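PDB 5F7U: cycloalternan-forming enzyme from Listeria monocytogenes serovar 1/2a, which is a large multidomain glycoside hydrolase family 31 protein, built round a TIM barrel and carrying a family 6 carbohydrate-binding module, with glycans bound at several places. Local coordinates for residues Asp5-His9 with Leu38-Pro44; Phe902-Gly908 with Tyr919-Ala923. The protein carries 1 engineered substitution. Residues are numbered along the deposited sequence.

How the contacts relate
Contact 1 and contact 2 follow one another along the chain, the first closing long before the second opens, and they lie on opposite sides of its centre, with their own centres 84 Å apart and their nearest atoms about 70 Å apart. Contact 1 pairs strands 6-8 and 36-43, the N-terminal strands of a large branched antiparallel sheet; contact 2 joins helix 899-904 and the start of edge strand 908-912 to strand 917-922 of a five-stranded mixed sheet. They share no strand or sheet, and the eight-stranded parallel barrel comes between them in sequence. Contact 1 supplies two of the four residues of a glycan pocket; contact 2 packs a helix end.

Contact 1: residues Asp5-His9 with Leu38-Pro44; sequences DGEYH and LNITTWP. With GLC (alpha-D-glucopyranose), chain E; GLC (alpha-D-glucopyranose), chain B.
A classic beta bulge opens the pairing: D5 N and G6 N both donate to W43 O, at 2.6 and 3.0 Å. Strands 6-8 and 38-43 run antiparallel, axes 4.7 Å apart at 164°. G6-W43 and Y8-T41 are hydrogen-bonded pairs, E7-T42 the non-hydrogen-bonded pair between them. W43 N to G6 O is 3.2 Å, Y8 N to T41 O 2.9 Å and T41 N to Y8 O 3.0 Å. H9 ND1 (chi1 t) donates to N39 O at 2.8 Å; NE2 bonds Y94. P44 follows a cis peptide.

W43 (chi1 62°, p) folds its indole across G6, whose CA lies 3.6 Å from the six-membered ring centroid (CH-pi); a CB on G6 would clash with W43 CZ2. The opposite indole face carries the chain E glucose, W43 NE1 to its O5 3.5 Å. Y8 (chi1 t) presents a ring face to the chain B glucose, CD1 to C6 3.8 Å. On the other sheet face, E7 bonds S108 and T96. With N75 and N76, Y8 and W43 form the glycan pocket, where, as in many carbohydrate-binding sites, aromatic surfaces meet the sugars, consistent with binding by apolar contact with both rings plus the hydrogen bond to N76 OD1.

Contact 2: residues Phe902-Gly908 with Tyr919-Ala923; sequences FNEATTG and YVKAA
F902 (chi1 t), near the helix end, lays its ring between two partners: Y919 turns an edge to one face (centroids 5.7 Å apart, planes at 75°), and K921 covers the opposite face, its NZ 5.0 Å from the centroid in a cation-pi contact. F902 O accepts K921 NZ at 2.9 Å. A water links N903 OD1 and K921 NZ, 2.8 Å from each; N903 ND2 bonds D808 O. A905 leaves helical phi/psi, and its O accepts K921 NZ at 3.2 Å; a second water bridges them (A905 O 2.8 Å, K921 NZ 3.0 Å). K921 (chi1 and chi2 t) bends at chi3 (m), so its ammonium meets two carbonyls at the C-terminal end of the helix. G908 (phi 161°, a backbone that calls for glycine) forms an antiparallel hydrogen-bonded pair with K921: G908 N to K921 O 3.3 Å, K921 N to G908 O 2.8 Å. This bridge starts edge strand 908-912 beside strand 917-922, whose other neighbour is strand 874-879; F902 and K921 join helix 899-904 to the sheet.

Contact 1: residues Asp5-His9 with Leu38-Pro44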
# COMPACT_ATOMS: atom_id res chain seq x y z
N ASP A 5 31.27 -33.52 25.96
CA ASP A 5 32.04 -33.32 24.72
C ASP A 5 31.88 -31.92 24.10
O ASP A 5 32.34 -31.68 23.00
CB ASP A 5 31.84 -34.46 23.70
CG ASP A 5 30.39 -34.73 23.40
OD1 ASP A 5 29.89 -34.12 22.43
OD2 ASP A 5 29.76 -35.57 24.10
N GLY A 6 31.28 -30.99 24.83
CA GLY A 6 31.38 -29.60 24.41
C GLY A 6 30.87 -28.53 25.34
O GLY A 6 30.29 -28.83 26.39
N GLU A 7 31.12 -27.29 24.94
CA GLU A 7 30.66 -26.08 25.62
C GLU A 7 30.30 -25.09 24.53
O GLU A 7 30.92 -25.08 23.46
CB GLU A 7 31.78 -25.53 26.51
CG GLU A 7 31.51 -24.19 27.22
CD GLU A 7 31.64 -22.96 26.31
OE1 GLU A 7 32.27 -23.04 25.21
OE2 GLU A 7 31.10 -21.89 26.67
N TYR A 8 29.32 -24.22 24.80
CA TYR A 8 28.96 -23.18 23.84
C TYR A 8 28.32 -21.95 24.49
O TYR A 8 27.42 -22.07 25.30
CB TYR A 8 28.05 -23.79 22.78
CG TYR A 8 27.61 -22.84 21.70
CD1 TYR A 8 28.41 -22.63 20.57
CD2 TYR A 8 26.38 -22.16 21.79
CE1 TYR A 8 27.99 -21.77 19.57
CE2 TYR A 8 25.96 -21.30 20.78
CZ TYR A 8 26.76 -21.11 19.68
OH TYR A 8 26.34 -20.24 18.68
N HIS A 9 28.81 -20.78 24.08
CA HIS A 9 28.19 -19.49 24.39
C HIS A 9 28.40 -18.63 23.15
O HIS A 9 29.45 -18.71 22.51
CB HIS A 9 28.82 -18.85 25.64
CG HIS A 9 28.49 -17.38 25.81
ND1 HIS A 9 27.30 -16.94 26.35
CD2 HIS A 9 29.20 -16.28 25.49
CE1 HIS A 9 27.29 -15.62 26.35
NE2 HIS A 9 28.43 -15.19 25.84
N LEU A 38 25.76 -14.12 31.49
CA LEU A 38 26.16 -14.99 30.39
C LEU A 38 25.51 -16.36 30.51
O LEU A 38 25.68 -17.05 31.52
CB LEU A 38 27.69 -15.14 30.33
CG LEU A 38 28.54 -13.89 30.45
CD1 LEU A 38 30.01 -14.32 30.49
CD2 LEU A 38 28.30 -12.92 29.29
N ASN A 39 24.76 -16.72 29.48
CA ASN A 39 24.15 -18.04 29.41
C ASN A 39 25.03 -18.99 28.61
O ASN A 39 25.36 -18.70 27.47
CB ASN A 39 22.75 -17.94 28.82
CG ASN A 39 21.84 -17.09 29.68
OD1 ASN A 39 21.44 -17.53 30.76
ND2 ASN A 39 21.57 -15.85 29.26
N ILE A 40 25.41 -20.10 29.24
CA ILE A 40 26.39 -21.04 28.68
C ILE A 40 25.83 -22.45 28.70
O ILE A 40 25.17 -22.82 29.67
CB ILE A 40 27.69 -20.98 29.54
CG1 ILE A 40 28.22 -19.54 29.60
CG2 ILE A 40 28.75 -21.96 29.03
CD1 ILE A 40 29.13 -19.28 30.81
N THR A 41 26.10 -23.26 27.66
CA THR A 41 25.67 -24.66 27.69
C THR A 41 26.86 -25.60 27.64
O THR A 41 27.90 -25.26 27.06
CB THR A 41 24.63 -25.01 26.58
OG1 THR A 41 23.97 -26.26 26.86
CG2 THR A 41 25.23 -25.05 25.19
N THR A 42 26.70 -26.75 28.29
CA THR A 42 27.65 -27.85 28.14
C THR A 42 26.87 -29.12 27.84
O THR A 42 25.68 -29.21 28.16
CB THR A 42 28.47 -28.06 29.43
OG1 THR A 42 27.58 -28.26 30.55
CG2 THR A 42 29.37 -26.85 29.68
N TRP A 43 27.53 -30.11 27.25
CA TRP A 43 26.92 -31.41 26.98
C TRP A 43 28.02 -32.47 26.97
O TRP A 43 29.18 -32.12 26.70
CB TRP A 43 26.18 -31.40 25.63
CG TRP A 43 27.07 -31.15 24.45
CD1 TRP A 43 27.65 -32.10 23.64
CD2 TRP A 43 27.49 -29.88 23.95
NE1 TRP A 43 28.40 -31.48 22.66
CE2 TRP A 43 28.32 -30.12 22.83
CE3 TRP A 43 27.26 -28.55 24.35
CZ2 TRP A 43 28.91 -29.09 22.08
CZ3 TRP A 43 27.85 -27.51 23.61
CH2 TRP A 43 28.67 -27.79 22.49
N PRO A 44 27.71 -33.73 27.28
CA PRO A 44 26.40 -34.17 27.77
C PRO A 44 26.21 -33.80 29.24
O PRO A 44 27.13 -33.27 29.87
CB PRO A 44 26.48 -35.70 27.61
CG PRO A 44 27.92 -36.00 27.89
CD PRO A 44 28.69 -34.85 27.29
C1 GLC E . 25.19 -31.91 20.78
C2 GLC E . 24.68 -30.90 21.84
C3 GLC E . 24.35 -29.55 21.20
C4 GLC E . 25.54 -28.99 20.41
C5 GLC E . 26.03 -30.03 19.39
C6 GLC E . 27.33 -29.61 18.71
O1 GLC E . 24.11 -32.37 19.96
O2 GLC E . 23.55 -31.44 22.54
O3 GLC E . 23.97 -28.60 22.21
O4 GLC E . 25.13 -27.79 19.75
O5 GLC E . 26.23 -31.33 19.97
O6 GLC E . 27.43 -30.28 17.45
C1 GLC B . 25.76 -26.61 20.30
C2 GLC B . 24.73 -25.48 20.40
C3 GLC B . 24.37 -25.00 18.98
C4 GLC B . 25.62 -24.55 18.23
C5 GLC B . 26.70 -25.65 18.24
C6 GLC B . 28.03 -25.14 17.68
O2 GLC B . 23.58 -25.94 21.12
O3 GLC B . 23.41 -23.94 19.01
O4 GLC B . 25.26 -24.20 16.89
O5 GLC B . 26.93 -26.17 19.57
O6 GLC B . 28.76 -26.23 17.12

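Contact 2: residues Phe902-Gly908 with Tyr919-Ala923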
# COMPACT_ATOMS: atom_id res chain seq x y z
N PHE A 902 -27.61 4.70 -31.46
CA PHE A 902 -26.38 5.28 -30.95
C PHE A 902 -25.14 4.50 -31.34
O PHE A 902 -24.14 5.09 -31.76
CB PHE A 902 -26.42 5.44 -29.42
CG PHE A 902 -25.22 6.14 -28.87
CD1 PHE A 902 -25.08 7.52 -29.01
CD2 PHE A 902 -24.20 5.42 -28.23
CE1 PHE A 902 -23.96 8.18 -28.50
CE2 PHE A 902 -23.07 6.06 -27.75
CZ PHE A 902 -22.95 7.44 -27.88
N ASN A 903 -25.22 3.17 -31.19
CA ASN A 903 -24.11 2.30 -31.55
C ASN A 903 -23.79 2.34 -33.05
O ASN A 903 -22.62 2.37 -33.44
CB ASN A 903 -24.37 0.89 -31.03
CG ASN A 903 -24.09 0.76 -29.53
OD1 ASN A 903 -23.11 1.31 -29.04
ND2 ASN A 903 -24.95 0.05 -28.82
N GLU A 904 -24.83 2.39 -33.88
CA GLU A 904 -24.70 2.47 -35.34
C GLU A 904 -24.18 3.83 -35.87
O GLU A 904 -23.49 3.87 -36.90
CB GLU A 904 -26.01 2.04 -36.02
CG GLU A 904 -26.21 0.53 -35.97
CD GLU A 904 -27.60 0.06 -36.41
OE1 GLU A 904 -28.55 0.07 -35.58
OE2 GLU A 904 -27.73 -0.35 -37.59
N ALA A 905 -24.47 4.91 -35.15
CA ALA A 905 -24.05 6.28 -35.51
C ALA A 905 -22.54 6.50 -35.53
O ALA A 905 -21.81 5.90 -34.73
CB ALA A 905 -24.70 7.29 -34.58
N THR A 906 -22.07 7.35 -36.45
CA THR A 906 -20.67 7.82 -36.48
C THR A 906 -20.40 8.87 -35.40
O THR A 906 -19.33 8.88 -34.78
CB THR A 906 -20.31 8.38 -37.87
OG1 THR A 906 -20.43 7.32 -38.82
CG2 THR A 906 -18.87 8.90 -37.93
N THR A 907 -21.34 9.80 -35.24
CA THR A 907 -21.36 10.76 -34.15
C THR A 907 -22.81 10.85 -33.72
O THR A 907 -23.70 10.51 -34.51
CB THR A 907 -20.92 12.18 -34.58
OG1 THR A 907 -21.80 12.66 -35.61
CG2 THR A 907 -19.49 12.20 -35.08
N GLY A 908 -23.06 11.32 -32.50
CA GLY A 908 -24.42 11.54 -32.06
C GLY A 908 -24.51 11.61 -30.55
O GLY A 908 -23.48 11.59 -29.89
N TYR A 919 -24.94 10.44 -23.30
CA TYR A 919 -23.86 9.85 -24.09
C TYR A 919 -23.59 10.75 -25.28
O TYR A 919 -24.55 11.17 -25.94
CB TYR A 919 -24.25 8.46 -24.64
CG TYR A 919 -24.54 7.33 -23.65
CD1 TYR A 919 -24.85 7.58 -22.30
CD2 TYR A 919 -24.59 6.02 -24.10
CE1 TYR A 919 -25.16 6.54 -21.44
CE2 TYR A 919 -24.90 4.97 -23.24
CZ TYR A 919 -25.18 5.24 -21.92
OH TYR A 919 -25.50 4.21 -21.07
N VAL A 920 -22.32 11.04 -25.56
CA VAL A 920 -21.94 11.82 -26.76
C VAL A 920 -20.82 11.09 -27.50
O VAL A 920 -19.74 10.89 -26.94
CB VAL A 920 -21.49 13.27 -26.42
CG1 VAL A 920 -21.13 14.05 -27.68
CG2 VAL A 920 -22.58 14.02 -25.65
N LYS A 921 -21.09 10.68 -28.74
CA LYS A 921 -20.09 10.03 -29.57
C LYS A 921 -19.41 11.04 -30.48
O LYS A 921 -20.09 11.73 -31.24
CB LYS A 921 -20.71 8.90 -30.40
CG LYS A 921 -19.71 8.10 -31.23
CD LYS A 921 -20.43 6.99 -31.98
CE LYS A 921 -20.77 5.81 -31.08
NZ LYS A 921 -21.26 4.64 -31.88
N ALA A 922 -18.08 11.10 -30.39
CA ALA A 922 -17.25 11.91 -31.29
C ALA A 922 -16.38 10.97 -32.10
O ALA A 922 -15.85 10.00 -31.57
CB ALA A 922 -16.37 12.88 -30.51
N ALA A 923 -16.26 11.25 -33.40
CA ALA A 923 -15.41 10.46 -34.28
C ALA A 923 -13.93 10.66 -33.92
O ALA A 923 -13.57 11.68 -33.33
CB ALA A 923 -15.68 10.84 -35.73
O HOH W 1 -20.84 2.85 -29.72
O HOH W 2 -19.67 4.17 -34.36